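Local coordinates for protein alpha-1,3-glucanase (Paenibacillus glycanilyticus, PDB 6K0P) that hydrolyses alpha-1,3-glucan, a glucose polymer, as a member of glycoside hydrolase family 87, at residues 311-316 with 335-340; 291-296 with 318-323; 356-361 with 388-393. The protein carries 1 engineered substitution. All blocks are in the same frame, centred on the assembly; numbering follows the deposited sequence.

Contact 1: residues 311-316 with 335-340. With GLC (alpha-D-glucopyranose), chain B; GLC (alpha-D-glucopyranose), chain C.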
ATOM      1  N   TRP A 311       9.623  -8.602   4.249  1.00 14.04           N
ATOM      2  CA  TRP A 311      10.803  -7.828   3.867  1.00 13.11           C
ATOM      3  C   TRP A 311      11.853  -8.858   3.468  1.00 15.72           C
ATOM      4  O   TRP A 311      12.582  -9.372   4.323  1.00 16.43           O
ATOM      5  CB  TRP A 311      11.266  -6.978   5.041  1.00 14.47           C
ATOM      6  CG  TRP A 311      12.395  -6.041   4.739  1.00 14.90           C
ATOM      7  CD1 TRP A 311      13.718  -6.365   4.568  1.00 15.33           C
ATOM      8  CD2 TRP A 311      12.308  -4.623   4.603  1.00 14.08           C
ATOM      9  NE1 TRP A 311      14.454  -5.227   4.323  1.00 15.59           N
ATOM     10  CE2 TRP A 311      13.612  -4.145   4.334  1.00 16.38           C
ATOM     11  CE3 TRP A 311      11.251  -3.707   4.664  1.00 13.92           C
ATOM     12  CZ2 TRP A 311      13.886  -2.792   4.140  1.00 16.62           C
ATOM     13  CZ3 TRP A 311      11.522  -2.365   4.479  1.00 15.00           C
ATOM     14  CH2 TRP A 311      12.834  -1.917   4.214  1.00 19.11           C
ATOM     15  N   GLY A 312      11.920  -9.156   2.171  1.00 14.05           N
ATOM     16  CA  GLY A 312      12.812 -10.200   1.701  1.00 13.53           C
ATOM     17  C   GLY A 312      14.251  -9.731   1.648  1.00 12.94           C
ATOM     18  O   GLY A 312      14.540  -8.570   1.373  1.00 12.69           O
ATOM     19  N   VAL A 313      15.161 -10.658   1.947  1.00 14.18           N
ATOM     20  CA  VAL A 313      16.602 -10.423   1.902  1.00 14.03           C
ATOM     21  C   VAL A 313      17.209 -11.611   1.166  1.00 13.84           C
ATOM     22  O   VAL A 313      17.272 -12.716   1.716  1.00 14.43           O
ATOM     23  CB  VAL A 313      17.208 -10.287   3.306  1.00 14.39           C
ATOM     24  CG1 VAL A 313      18.690  -9.986   3.202  1.00 19.29           C
ATOM     25  CG2 VAL A 313      16.476  -9.206   4.107  1.00 17.78           C
ATOM     26  N   ASN A 314      17.647 -11.391  -0.074  1.00 14.03           N
ATOM     27  CA  ASN A 314      18.128 -12.474  -0.933  1.00 15.05           C
ATOM     28  C   ASN A 314      17.127 -13.628  -0.983  1.00 15.28           C
ATOM     29  O   ASN A 314      17.482 -14.807  -0.892  1.00 14.94           O
ATOM     30  CB  ASN A 314      19.530 -12.944  -0.534  1.00 17.60           C
ATOM     31  CG  ASN A 314      20.209 -13.718  -1.642  1.00 22.11           C
ATOM     32  OD1 ASN A 314      19.848 -13.586  -2.809  1.00 20.87           O
ATOM     33  ND2 ASN A 314      21.184 -14.544  -1.280  1.00 33.74           N
ATOM     34  N   SER A 315      15.855 -13.272  -1.135  1.00 13.18           N
ATOM     35  CA  SER A 315      14.748 -14.214  -1.156  1.00 11.72           C
ATOM     36  C   SER A 315      14.265 -14.337  -2.590  1.00 11.75           C
ATOM     37  O   SER A 315      13.901 -13.328  -3.205  1.00 13.21           O
ATOM     38  CB  SER A 315      13.618 -13.709  -0.256  1.00 13.10           C
ATOM     39  OG  SER A 315      14.105 -13.503   1.060  1.00 12.36           O
ATOM     40  N   SER A 316      14.244 -15.561  -3.114  1.00 12.40           N
ATOM     41  CA  SER A 316      14.026 -15.767  -4.536  1.00 11.31           C
ATOM     42  C   SER A 316      12.999 -16.853  -4.811  1.00 12.55           C
ATOM     43  O   SER A 316      12.788 -17.762  -3.998  1.00 11.85           O
ATOM     44  CB  SER A 316      15.351 -16.095  -5.243  1.00 11.90           C
ATOM     45  OG  SER A 316      16.198 -14.960  -5.182  1.00 13.22           O
ATOM     46  N   MET A 335      11.324  -6.451  -1.334  1.00 12.58           N
ATOM     47  CA  MET A 335      12.234  -7.539  -1.665  1.00 12.19           C
ATOM     48  C   MET A 335      13.590  -6.910  -1.918  1.00 13.62           C
ATOM     49  O   MET A 335      13.716  -6.059  -2.802  1.00 12.84           O
ATOM     50  CB  MET A 335      11.735  -8.295  -2.900  1.00 13.85           C
ATOM     51  CG  MET A 335      10.332  -8.874  -2.732  1.00 14.25           C
ATOM     52  SD  MET A 335      10.211 -10.109  -1.417  1.00 22.60           S
ATOM     53  CE  MET A 335      11.100 -11.418  -2.193  1.00 23.44           C
ATOM     54  N   THR A 336      14.586  -7.293  -1.124  1.00 11.57           N
ATOM     55  CA  THR A 336      15.855  -6.576  -1.113  1.00 12.49           C
ATOM     56  C   THR A 336      17.032  -7.517  -1.332  1.00 12.59           C
ATOM     57  O   THR A 336      16.921  -8.745  -1.236  1.00 14.81           O
ATOM     58  CB  THR A 336      16.076  -5.811   0.205  1.00 12.37           C
ATOM     59  OG1 THR A 336      16.544  -6.724   1.214  1.00 14.13           O
ATOM     60  CG2 THR A 336      14.798  -5.145   0.683  1.00 13.81           C
ATOM     61  N   ASN A 337      18.179  -6.905  -1.630  1.00 13.51           N
ATOM     62  CA  ASN A 337      19.491  -7.527  -1.429  1.00 16.05           C
ATOM     63  C   ASN A 337      19.618  -8.882  -2.123  1.00 13.88           C
ATOM     64  O   ASN A 337      19.956  -9.889  -1.497  1.00 17.57           O
ATOM     65  CB  ASN A 337      19.816  -7.644   0.064  1.00 16.91           C
ATOM     66  CG  ASN A 337      19.887  -6.296   0.752  1.00 17.86           C
ATOM     67  OD1 ASN A 337      19.495  -5.271   0.185  1.00 17.66           O
ATOM     68  ND2 ASN A 337      20.391  -6.287   1.983  1.00 23.17           N
ATOM     69  N   GLY A 338      19.364  -8.900  -3.431  1.00 13.50           N
ATOM     70  CA  GLY A 338      19.534 -10.089  -4.235  1.00 14.00           C
ATOM     71  C   GLY A 338      18.250 -10.808  -4.579  1.00 13.45           C
ATOM     72  O   GLY A 338      18.272 -11.715  -5.420  1.00 17.02           O
ATOM     73  N   SER A 339      17.132 -10.425  -3.967  1.00 13.62           N
ATOM     74  CA  SER A 339      15.865 -11.106  -4.203  1.00 13.04           C
ATOM     75  C   SER A 339      15.494 -11.096  -5.676  1.00 14.47           C
ATOM     76  O   SER A 339      15.331 -10.025  -6.280  1.00 13.85           O
ATOM     77  CB  SER A 339      14.767 -10.440  -3.374  1.00 12.29           C
ATOM     78  OG  SER A 339      15.066 -10.514  -1.989  1.00 12.68           O
ATOM     79  N   SER A 340      15.316 -12.289  -6.251  1.00 11.77           N
ATOM     80  CA  SER A 340      15.155 -12.439  -7.689  1.00 11.89           C
ATOM     81  C   SER A 340      14.071 -13.453  -8.027  1.00 12.15           C
ATOM     82  O   SER A 340      13.770 -14.360  -7.245  1.00 12.58           O
ATOM     83  CB  SER A 340      16.481 -12.872  -8.326  1.00 14.08           C
ATOM     84  OG  SER A 340      17.458 -11.861  -8.144  1.00 13.12           O
TER
HETATM   85  C1  GLC B   1      13.814   0.738   7.770  1.00 26.23           C
HETATM   86  C2  GLC B   1      14.869  -0.287   8.137  1.00 19.72           C
HETATM   87  C3  GLC B   1      14.426  -1.653   7.665  1.00 19.04           C
HETATM   88  C4  GLC B   1      13.036  -1.975   8.198  1.00 17.66           C
HETATM   89  C5  GLC B   1      12.071  -0.913   7.748  1.00 16.35           C
HETATM   90  C6  GLC B   1      10.690  -1.067   8.365  1.00 15.30           C
HETATM   91  O1  GLC B   1      13.854   0.844   6.387  1.00 42.68           O
HETATM   92  O2  GLC B   1      16.106   0.137   7.554  1.00 19.52           O
HETATM   93  O3  GLC B   1      15.283  -2.608   8.264  1.00 19.46           O
HETATM   94  O4  GLC B   1      12.579  -3.216   7.723  1.00 16.58           O
HETATM   95  O5  GLC B   1      12.541   0.329   8.171  1.00 16.93           O
HETATM   96  O6  GLC B   1      10.672  -1.140   9.763  1.00 15.01           O
HETATM   97  C1  GLC C   2      15.681  -3.697   7.347  1.00 20.24           C
HETATM   98  C2  GLC C   2      16.434  -4.768   8.129  1.00 23.59           C
HETATM   99  C3  GLC C   2      17.830  -4.248   8.452  1.00 25.01           C
HETATM  100  C4  GLC C   2      18.543  -3.804   7.176  1.00 25.44           C
HETATM  101  C5  GLC C   2      17.667  -2.801   6.423  1.00 22.00           C
HETATM  102  C6  GLC C   2      18.287  -2.325   5.108  1.00 22.03           C
HETATM  103  O2  GLC C   2      15.734  -5.045   9.327  1.00 24.72           O
HETATM  104  O3  GLC C   2      18.579  -5.233   9.133  1.00 24.86           O
HETATM  105  O4  GLC C   2      19.783  -3.216   7.511  1.00 23.67           O
HETATM  106  O5  GLC C   2      16.399  -3.379   6.164  1.00 20.43           O
HETATM  107  O6  GLC C   2      18.566  -3.425   4.263  1.00 24.04           O
HETATM  108  O   HOH W   1      17.221  -5.537   3.681  1.00 20.06           O
HETATM  109  O   HOH W   2      20.493 -13.630  -5.493  1.00 30.65           O
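W311 and T336 meet beside the bound sugar. The methyl CG2 of T336 lies 3.7 Å from NE1 of W311, while O4 of one glucose sits over a face of the indole, 3.4 Å from its CE3. A water joins the two residues, accepting from W311 NE1 at 2.9 Å and donating to T336 OG1; it also bonds O6 of the second glucose.

The next layer fixes the threonine. With chi1 at 80°, OG1 of T336 lies between its own backbone N and carbonyl carbon, and donates to G312 O at 2.7 Å, in the carbonyl plane. T336 N reaches the same oxygen from above that plane, making a double grip. G312 has no room for a CB, which would run into SD of M335.

Further out, T336 O accepts from S339 N, which closes the type I' turn T336-S339, from S339 OG and, across the contact, from N314 N. S339 OG in turn takes the N-H of S315 at 3.0 Å. K286 makes a cation-pi contact with W311, which lines a glycan pocket here. Parallel pairing of strands 308-313 and 333-336 on successive coils is characteristic of the right-handed, pectate lyase-like parallel beta-helix.

Contact 2: residues 291-296 with 318-323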
ATOM      1  N   ASN A 291      14.374 -14.786   5.798  1.00 16.98           N
ATOM      2  CA  ASN A 291      15.588 -14.294   5.162  1.00 19.49           C
ATOM      3  C   ASN A 291      16.179 -15.378   4.275  1.00 14.20           C
ATOM      4  O   ASN A 291      16.413 -16.508   4.717  1.00 16.82           O
ATOM      5  CB  ASN A 291      16.601 -13.860   6.220  1.00 24.29           C
ATOM      6  CG  ASN A 291      16.241 -12.529   6.860  1.00 34.18           C
ATOM      7  OD1 ASN A 291      15.503 -11.727   6.285  1.00 31.10           O
ATOM      8  ND2 ASN A 291      16.764 -12.289   8.058  1.00 36.73           N
ATOM      9  N   GLY A 292      16.391 -15.032   3.007  1.00 12.52           N
ATOM     10  CA  GLY A 292      16.906 -15.976   2.039  1.00 14.66           C
ATOM     11  C   GLY A 292      15.936 -17.044   1.591  1.00 13.30           C
ATOM     12  O   GLY A 292      16.350 -17.976   0.896  1.00 15.75           O
ATOM     13  N   MET A 293      14.655 -16.949   1.957  1.00 13.05           N
ATOM     14  CA  MET A 293      13.731 -18.034   1.659  1.00 11.35           C
ATOM     15  C   MET A 293      13.534 -18.215   0.158  1.00 11.39           C
ATOM     16  O   MET A 293      13.650 -17.270  -0.634  1.00 12.54           O
ATOM     17  CB  MET A 293      12.379 -17.837   2.356  1.00 11.88           C
ATOM     18  CG  MET A 293      11.447 -16.852   1.666  1.00 11.58           C
ATOM     19  SD  MET A 293       9.974 -16.582   2.674  1.00 12.18           S
ATOM     20  CE  MET A 293       8.929 -15.689   1.516  1.00 14.17           C
ATOM     21  N   GLN A 294      13.223 -19.453  -0.225  1.00 11.42           N
ATOM     22  CA  GLN A 294      13.062 -19.847  -1.616  1.00 12.31           C
ATOM     23  C   GLN A 294      11.774 -20.634  -1.764  1.00 13.21           C
ATOM     24  O   GLN A 294      11.408 -21.405  -0.871  1.00 13.52           O
ATOM     25  CB  GLN A 294      14.240 -20.739  -2.087  1.00 13.73           C
ATOM     26  CG  GLN A 294      15.636 -20.193  -1.724  1.00 15.11           C
ATOM     27  CD  GLN A 294      16.128 -19.106  -2.674  1.00 14.89           C
ATOM     28  OE1 GLN A 294      16.144 -19.293  -3.897  1.00 17.50           O
ATOM     29  NE2 GLN A 294      16.552 -17.974  -2.110  1.00 15.60           N
ATOM     30  N   ASN A 295      11.083 -20.429  -2.887  1.00 11.89           N
ATOM     31  CA  ASN A 295       9.969 -21.283  -3.307  1.00 12.35           C
ATOM     32  C   ASN A 295       8.790 -21.264  -2.332  1.00 12.60           C
ATOM     33  O   ASN A 295       8.009 -22.220  -2.283  1.00 12.38           O
ATOM     34  CB  ASN A 295      10.425 -22.723  -3.579  1.00 13.67           C
ATOM     35  CG  ASN A 295      11.486 -22.800  -4.652  1.00 18.78           C
ATOM     36  OD1 ASN A 295      12.622 -23.209  -4.392  1.00 25.10           O
ATOM     37  ND2 ASN A 295      11.130 -22.402  -5.859  1.00 20.21           N
ATOM     38  N   VAL A 296       8.635 -20.190  -1.561  1.00 12.49           N
ATOM     39  CA  VAL A 296       7.554 -20.076  -0.582  1.00 10.52           C
ATOM     40  C   VAL A 296       6.370 -19.378  -1.238  1.00 12.19           C
ATOM     41  O   VAL A 296       6.548 -18.437  -2.018  1.00 13.39           O
ATOM     42  CB  VAL A 296       8.040 -19.309   0.666  1.00 11.14           C
ATOM     43  CG1 VAL A 296       6.874 -18.937   1.589  1.00 13.02           C
ATOM     44  CG2 VAL A 296       9.090 -20.130   1.431  1.00 13.11           C
ATOM     45  N   ASN A 318       9.826 -16.848  -4.883  1.00 11.65           N
ATOM     46  CA  ASN A 318       8.664 -16.871  -4.007  1.00 11.14           C
ATOM     47  C   ASN A 318       7.453 -16.290  -4.717  1.00 12.16           C
ATOM     48  O   ASN A 318       7.570 -15.568  -5.712  1.00 13.00           O
ATOM     49  CB  ASN A 318       8.949 -16.093  -2.721  1.00 11.56           C
ATOM     50  CG  ASN A 318      10.173 -16.609  -2.012  1.00 12.72           C
ATOM     51  OD1 ASN A 318      10.171 -17.731  -1.503  1.00 12.36           O
ATOM     52  ND2 ASN A 318      11.239 -15.818  -2.004  1.00 12.34           N
ATOM     53  N   THR A 319       6.275 -16.612  -4.189  1.00 13.22           N
ATOM     54  CA  THR A 319       5.013 -16.172  -4.772  1.00 12.43           C
ATOM     55  C   THR A 319       4.163 -15.566  -3.668  1.00 11.88           C
ATOM     56  O   THR A 319       3.862 -16.239  -2.677  1.00 11.76           O
ATOM     57  CB  THR A 319       4.274 -17.338  -5.434  1.00 14.13           C
ATOM     58  OG1 THR A 319       5.064 -17.847  -6.519  1.00 14.84           O
ATOM     59  CG2 THR A 319       2.921 -16.883  -5.973  1.00 15.13           C
ATOM     60  N   PHE A 320       3.811 -14.292  -3.826  1.00 11.02           N
ATOM     61  CA  PHE A 320       2.834 -13.616  -2.977  1.00 10.38           C
ATOM     62  C   PHE A 320       1.661 -13.289  -3.888  1.00  9.63           C
ATOM     63  O   PHE A 320       1.800 -12.473  -4.800  1.00 10.70           O
ATOM     64  CB  PHE A 320       3.431 -12.338  -2.390  1.00 10.94           C
ATOM     65  CG  PHE A 320       4.382 -12.582  -1.254  1.00 11.22           C
ATOM     66  CD1 PHE A 320       5.678 -13.016  -1.503  1.00 13.10           C
ATOM     67  CD2 PHE A 320       3.983 -12.393   0.064  1.00 12.18           C
ATOM     68  CE1 PHE A 320       6.563 -13.249  -0.455  1.00 11.79           C
ATOM     69  CE2 PHE A 320       4.866 -12.624   1.118  1.00 13.57           C
ATOM     70  CZ  PHE A 320       6.153 -13.052   0.855  1.00 12.43           C
ATOM     71  N   LYS A 321       0.515 -13.926  -3.654  1.00 10.47           N
ATOM     72  CA  LYS A 321      -0.606 -13.831  -4.577  1.00 10.93           C
ATOM     73  C   LYS A 321      -1.915 -13.688  -3.815  1.00 11.59           C
ATOM     74  O   LYS A 321      -2.117 -14.348  -2.794  1.00 11.43           O
ATOM     75  CB  LYS A 321      -0.654 -15.081  -5.478  1.00 13.54           C
ATOM     76  CG  LYS A 321      -1.775 -15.154  -6.494  1.00 18.15           C
ATOM     77  CD  LYS A 321      -1.713 -16.516  -7.195  1.00 24.56           C
ATOM     78  CE  LYS A 321      -2.735 -16.622  -8.311  1.00 32.49           C
ATOM     79  NZ  LYS A 321      -2.686 -17.962  -8.953  1.00 39.10           N
ATOM     80  N   ASN A 322      -2.794 -12.815  -4.310  1.00 10.07           N
ATOM     81  CA  ASN A 322      -4.176 -12.683  -3.816  1.00 10.31           C
ATOM     82  C   ASN A 322      -4.254 -12.192  -2.372  1.00 11.46           C
ATOM     83  O   ASN A 322      -5.240 -12.454  -1.679  1.00 11.07           O
ATOM     84  CB  ASN A 322      -4.985 -13.978  -3.979  1.00 11.80           C
ATOM     85  CG  ASN A 322      -5.083 -14.431  -5.416  1.00 11.86           C
ATOM     86  OD1 ASN A 322      -4.904 -13.647  -6.353  1.00 12.22           O
ATOM     87  ND2 ASN A 322      -5.379 -15.711  -5.600  1.00 16.45           N
ATOM     88  N   ASN A 323      -3.242 -11.463  -1.905  1.00  9.37           N
ATOM     89  CA  ASN A 323      -3.200 -11.030  -0.518  1.00  9.06           C
ATOM     90  C   ASN A 323      -3.772  -9.626  -0.364  1.00  9.40           C
ATOM     91  O   ASN A 323      -3.854  -8.850  -1.321  1.00 10.47           O
ATOM     92  CB  ASN A 323      -1.768 -11.061   0.019  1.00 10.28           C
ATOM     93  CG  ASN A 323      -1.158 -12.448  -0.055  1.00 11.95           C
ATOM     94  OD1 ASN A 323      -1.687 -13.390   0.515  1.00 10.48           O
ATOM     95  ND2 ASN A 323      -0.049 -12.582  -0.779  1.00 10.74           N
TER
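The carboxamide of N318 is the flat group that M293 lies against: the methionine side chain passes over one face of it, with CE 3.9 Å from the amide carbon CG and M293 CG 3.5 Å from OD1. Both polar ends of the amide work against the loop 291-296. OD1 takes the N-H of V296 at 2.9 Å on an in-plane lone pair. ND2 donates to M293 O at 3.1 Å, with that oxygen almost in the amide plane of N318, although the donor stands well above the carbonyl plane of M293. Held at both ends, the amide has little freedom to turn. The other flat group, the ring of F320, receives the methionine tip obliquely, CE standing 3.9 Å from CZ, and the ring of Y310 meets it with planes at about 30°.

In M293, chi2 and chi3 both near 180° (-174° and -169°) carry SD and then CE out to the amide and the ring. Just past the amide the backbones take over, T319 N bonding to V296 O at 2.8 Å where the strand begins. An alanine in place of N318 would probably leave V296 N and M293 O without these mates and the methionine without the amide it lies across, freeing the bend at 293-296 to shift.

One coil on, N342 accepts from the N-H of N318 through its own OD1, repeating what N318 does for V296. Asparagines at equivalent turns of successive coils, here N318 and N342, each tying its side chain to neighbouring backbone, are a recurring feature of pectate lyase-like beta-helices.

Contact 3: residues 356-361 with 388-393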
ATOM      1  N   SER A 356       4.377   0.845  -0.525  1.00 10.26           N
ATOM      2  CA  SER A 356       3.461  -0.292  -0.398  1.00  8.84           C
ATOM      3  C   SER A 356       4.079  -1.558  -0.979  1.00 10.44           C
ATOM      4  O   SER A 356       4.107  -2.607  -0.322  1.00 10.93           O
ATOM      5  CB  SER A 356       2.126  -0.006  -1.076  1.00  9.70           C
ATOM      6  OG  SER A 356       1.467   1.099  -0.469  1.00 10.63           O
ATOM      7  N   PHE A 357       4.581  -1.475  -2.211  1.00  8.95           N
ATOM      8  CA  PHE A 357       5.281  -2.574  -2.870  1.00 10.81           C
ATOM      9  C   PHE A 357       6.608  -2.015  -3.340  1.00  9.05           C
ATOM     10  O   PHE A 357       6.632  -1.023  -4.075  1.00 10.66           O
ATOM     11  CB  PHE A 357       4.477  -3.087  -4.068  1.00 10.38           C
ATOM     12  CG  PHE A 357       3.147  -3.679  -3.697  1.00 10.83           C
ATOM     13  CD1 PHE A 357       3.058  -4.971  -3.200  1.00 10.77           C
ATOM     14  CD2 PHE A 357       1.991  -2.937  -3.842  1.00 10.54           C
ATOM     15  CE1 PHE A 357       1.823  -5.520  -2.857  1.00 10.84           C
ATOM     16  CE2 PHE A 357       0.758  -3.478  -3.496  1.00 10.76           C
ATOM     17  CZ  PHE A 357       0.677  -4.767  -3.003  1.00 10.50           C
ATOM     18  N   ALA A 358       7.704  -2.639  -2.919  1.00  9.49           N
ATOM     19  CA  ALA A 358       9.028  -2.088  -3.178  1.00  9.36           C
ATOM     20  C   ALA A 358       9.998  -3.190  -3.578  1.00  9.76           C
ATOM     21  O   ALA A 358       9.836  -4.362  -3.213  1.00 10.82           O
ATOM     22  CB  ALA A 358       9.578  -1.339  -1.961  1.00 11.29           C
ATOM     23  N   LEU A 359      11.016  -2.781  -4.334  1.00 10.08           N
ATOM     24  CA  LEU A 359      12.119  -3.643  -4.735  1.00 11.02           C
ATOM     25  C   LEU A 359      13.391  -2.843  -4.526  1.00 11.37           C
ATOM     26  O   LEU A 359      13.546  -1.770  -5.117  1.00 13.60           O
ATOM     27  CB  LEU A 359      11.965  -4.048  -6.206  1.00 12.90           C
ATOM     28  CG  LEU A 359      12.938  -5.103  -6.737  1.00 15.08           C
ATOM     29  CD1 LEU A 359      12.812  -6.438  -5.998  1.00 15.83           C
ATOM     30  CD2 LEU A 359      12.677  -5.314  -8.220  1.00 18.36           C
ATOM     31  N   PHE A 360      14.264  -3.312  -3.642  1.00 12.04           N
ATOM     32  CA  PHE A 360      15.518  -2.610  -3.368  1.00 11.73           C
ATOM     33  C   PHE A 360      16.675  -3.501  -3.782  1.00 13.13           C
ATOM     34  O   PHE A 360      16.969  -4.500  -3.119  1.00 13.56           O
ATOM     35  CB  PHE A 360      15.662  -2.188  -1.906  1.00 14.73           C
ATOM     36  CG  PHE A 360      16.807  -1.222  -1.678  1.00 13.86           C
ATOM     37  CD1 PHE A 360      18.116  -1.679  -1.588  1.00 22.68           C
ATOM     38  CD2 PHE A 360      16.575   0.142  -1.602  1.00 17.65           C
ATOM     39  CE1 PHE A 360      19.164  -0.789  -1.407  1.00 21.10           C
ATOM     40  CE2 PHE A 360      17.619   1.036  -1.420  1.00 18.59           C
ATOM     41  CZ  PHE A 360      18.908   0.573  -1.321  1.00 19.44           C
ATOM     42  N   SER A 361      17.350  -3.122  -4.855  1.00 14.21           N
ATOM     43  CA  SER A 361      18.442  -3.919  -5.391  1.00 15.06           C
ATOM     44  C   SER A 361      19.754  -3.512  -4.741  1.00 16.52           C
ATOM     45  O   SER A 361      20.087  -2.324  -4.675  1.00 18.56           O
ATOM     46  CB  SER A 361      18.513  -3.732  -6.900  1.00 16.76           C
ATOM     47  OG  SER A 361      19.455  -4.600  -7.496  1.00 18.57           O
ATOM     48  N   ALA A 388       3.410   4.460  -3.566  1.00  9.33           N
ATOM     49  CA  ALA A 388       2.636   3.245  -3.811  1.00  9.04           C
ATOM     50  C   ALA A 388       3.532   2.121  -4.324  1.00 10.85           C
ATOM     51  O   ALA A 388       3.420   0.969  -3.885  1.00 11.14           O
ATOM     52  CB  ALA A 388       1.491   3.540  -4.785  1.00 11.52           C
ATOM     53  N   PHE A 389       4.433   2.439  -5.250  1.00 10.45           N
ATOM     54  CA  PHE A 389       5.343   1.470  -5.846  1.00  9.88           C
ATOM     55  C   PHE A 389       6.720   2.109  -5.902  1.00  9.89           C
ATOM     56  O   PHE A 389       6.844   3.276  -6.272  1.00 10.55           O
ATOM     57  CB  PHE A 389       4.879   1.098  -7.270  1.00 10.84           C
ATOM     58  CG  PHE A 389       3.469   0.600  -7.324  1.00  9.91           C
ATOM     59  CD1 PHE A 389       3.181  -0.727  -7.021  1.00 11.14           C
ATOM     60  CD2 PHE A 389       2.423   1.460  -7.645  1.00 10.28           C
ATOM     61  CE1 PHE A 389       1.875  -1.183  -7.036  1.00 11.71           C
ATOM     62  CE2 PHE A 389       1.114   1.005  -7.667  1.00 10.53           C
ATOM     63  CZ  PHE A 389       0.844  -0.323  -7.370  1.00 11.82           C
ATOM     64  N   ALA A 390       7.754   1.357  -5.529  1.00 10.38           N
ATOM     65  CA  ALA A 390       9.096   1.924  -5.504  1.00 10.76           C
ATOM     66  C   ALA A 390      10.106   0.895  -5.974  1.00 10.45           C
ATOM     67  O   ALA A 390      10.117  -0.243  -5.490  1.00 10.59           O
ATOM     68  CB  ALA A 390       9.467   2.418  -4.102  1.00 10.73           C
ATOM     69  N   VAL A 391      10.964   1.307  -6.903  1.00  9.06           N
ATOM     70  CA  VAL A 391      12.021   0.441  -7.411  1.00  9.78           C
ATOM     71  C   VAL A 391      13.344   1.179  -7.279  1.00 10.57           C
ATOM     72  O   VAL A 391      13.506   2.287  -7.811  1.00 12.29           O
ATOM     73  CB  VAL A 391      11.745  -0.047  -8.846  1.00 11.95           C
ATOM     74  CG1 VAL A 391      11.565   1.100  -9.819  1.00 13.99           C
ATOM     75  CG2 VAL A 391      12.839  -1.007  -9.314  1.00 12.56           C
ATOM     76  N   TYR A 392      14.270   0.585  -6.537  1.00 10.79           N
ATOM     77  CA  TYR A 392      15.572   1.170  -6.253  1.00 10.72           C
ATOM     78  C   TYR A 392      16.614   0.286  -6.927  1.00 11.11           C
ATOM     79  O   TYR A 392      17.017  -0.746  -6.379  1.00 12.07           O
ATOM     80  CB  TYR A 392      15.787   1.250  -4.743  1.00 11.65           C
ATOM     81  CG  TYR A 392      14.706   2.012  -3.991  1.00 13.05           C
ATOM     82  CD1 TYR A 392      14.752   3.398  -3.875  1.00 11.78           C
ATOM     83  CD2 TYR A 392      13.643   1.338  -3.393  1.00 12.86           C
ATOM     84  CE1 TYR A 392      13.767   4.092  -3.177  1.00 11.50           C
ATOM     85  CE2 TYR A 392      12.663   2.023  -2.693  1.00 10.93           C
ATOM     86  CZ  TYR A 392      12.723   3.391  -2.594  1.00 12.48           C
ATOM     87  OH  TYR A 392      11.738   4.071  -1.907  1.00 13.87           O
ATOM     88  N   GLY A 393      17.044   0.686  -8.127  1.00 11.10           N
ATOM     89  CA  GLY A 393      17.993  -0.106  -8.896  1.00 10.95           C
ATOM     90  C   GLY A 393      17.397  -1.429  -9.358  1.00 11.18           C
ATOM     91  O   GLY A 393      16.190  -1.662  -9.315  1.00 11.97           O
TER
HETATM   92  O   HOH W   3      19.955   0.131  -5.996  1.00 18.42           O
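F357 and F389 share one first torsion, chi1 -63° and -55°, which sets each CG anti to its carbonyl carbon; at paired positions on one face of the sheet, these matching torsions leave the two side chains side by side and pointing the same way. Their rings meet rim to rim, F357 CD2 to F389 CE1 at 3.6 Å, with the planes only 14° apart and neither ring over the other. F360 and Y392 differ: CG of F360 is anti to its backbone N, CG of Y392 anti to its carbonyl carbon, and the side chains cross at about a right angle. There F360 CD2 presses on Y392 CB at 3.4 Å, the rings standing oblique to one another. L359 O comes to the edge of the tyrosine ring, 3.6 Å from CD2.

The pairs are in register on parallel strands, whose axes run 4.8 Å apart. Backbone bonds alternate from strand to strand: A390 N to F357 O, L359 N to A390 O, then Y392 N to L359 O at 2.8 Å. S361 N continues the run to Y392 O at 2.8 Å, where G393 takes a positive phi.

L359 and V391 pack on F399 and F389 on L402, on the face they share with F357. A358, F360, A390 and Y392 occupy the other face; there D355 holds the tyrosine hydroxyl and the sugar-binding F420 meets its ring. This face lies near a bound glucose, about 6 Å from the F360 side chain. Like residues aligned in register on adjacent parallel strands, F357 with F389 and A358 with A390, are a feature of pectate lyase-like parallel beta-helices.

Contact 3 is the buried one, while contacts 1 and 2 are only partly buried. Contacts 1 and 3 belong to the same run of parallel strands: 333-336 and 357-360 are neighbours, joined by F360 N to M335 O at 2.9 Å. Contact 2 joins neighbouring coils where the loop 291-296 meets the start of strand 319-326, its segments alternating along the chain with those of contact 1. It touches contact 1 through backbone bonds such as G292 N to V313 O, but does not touch contact 3, the nearest atoms being about 6 Å apart. Chemistry follows place: regular strand pairing and paired aromatics in contact 3, hydroxyls, water and sugar in contact 1, and one asparagine amide bonding loop backbone in contact 2.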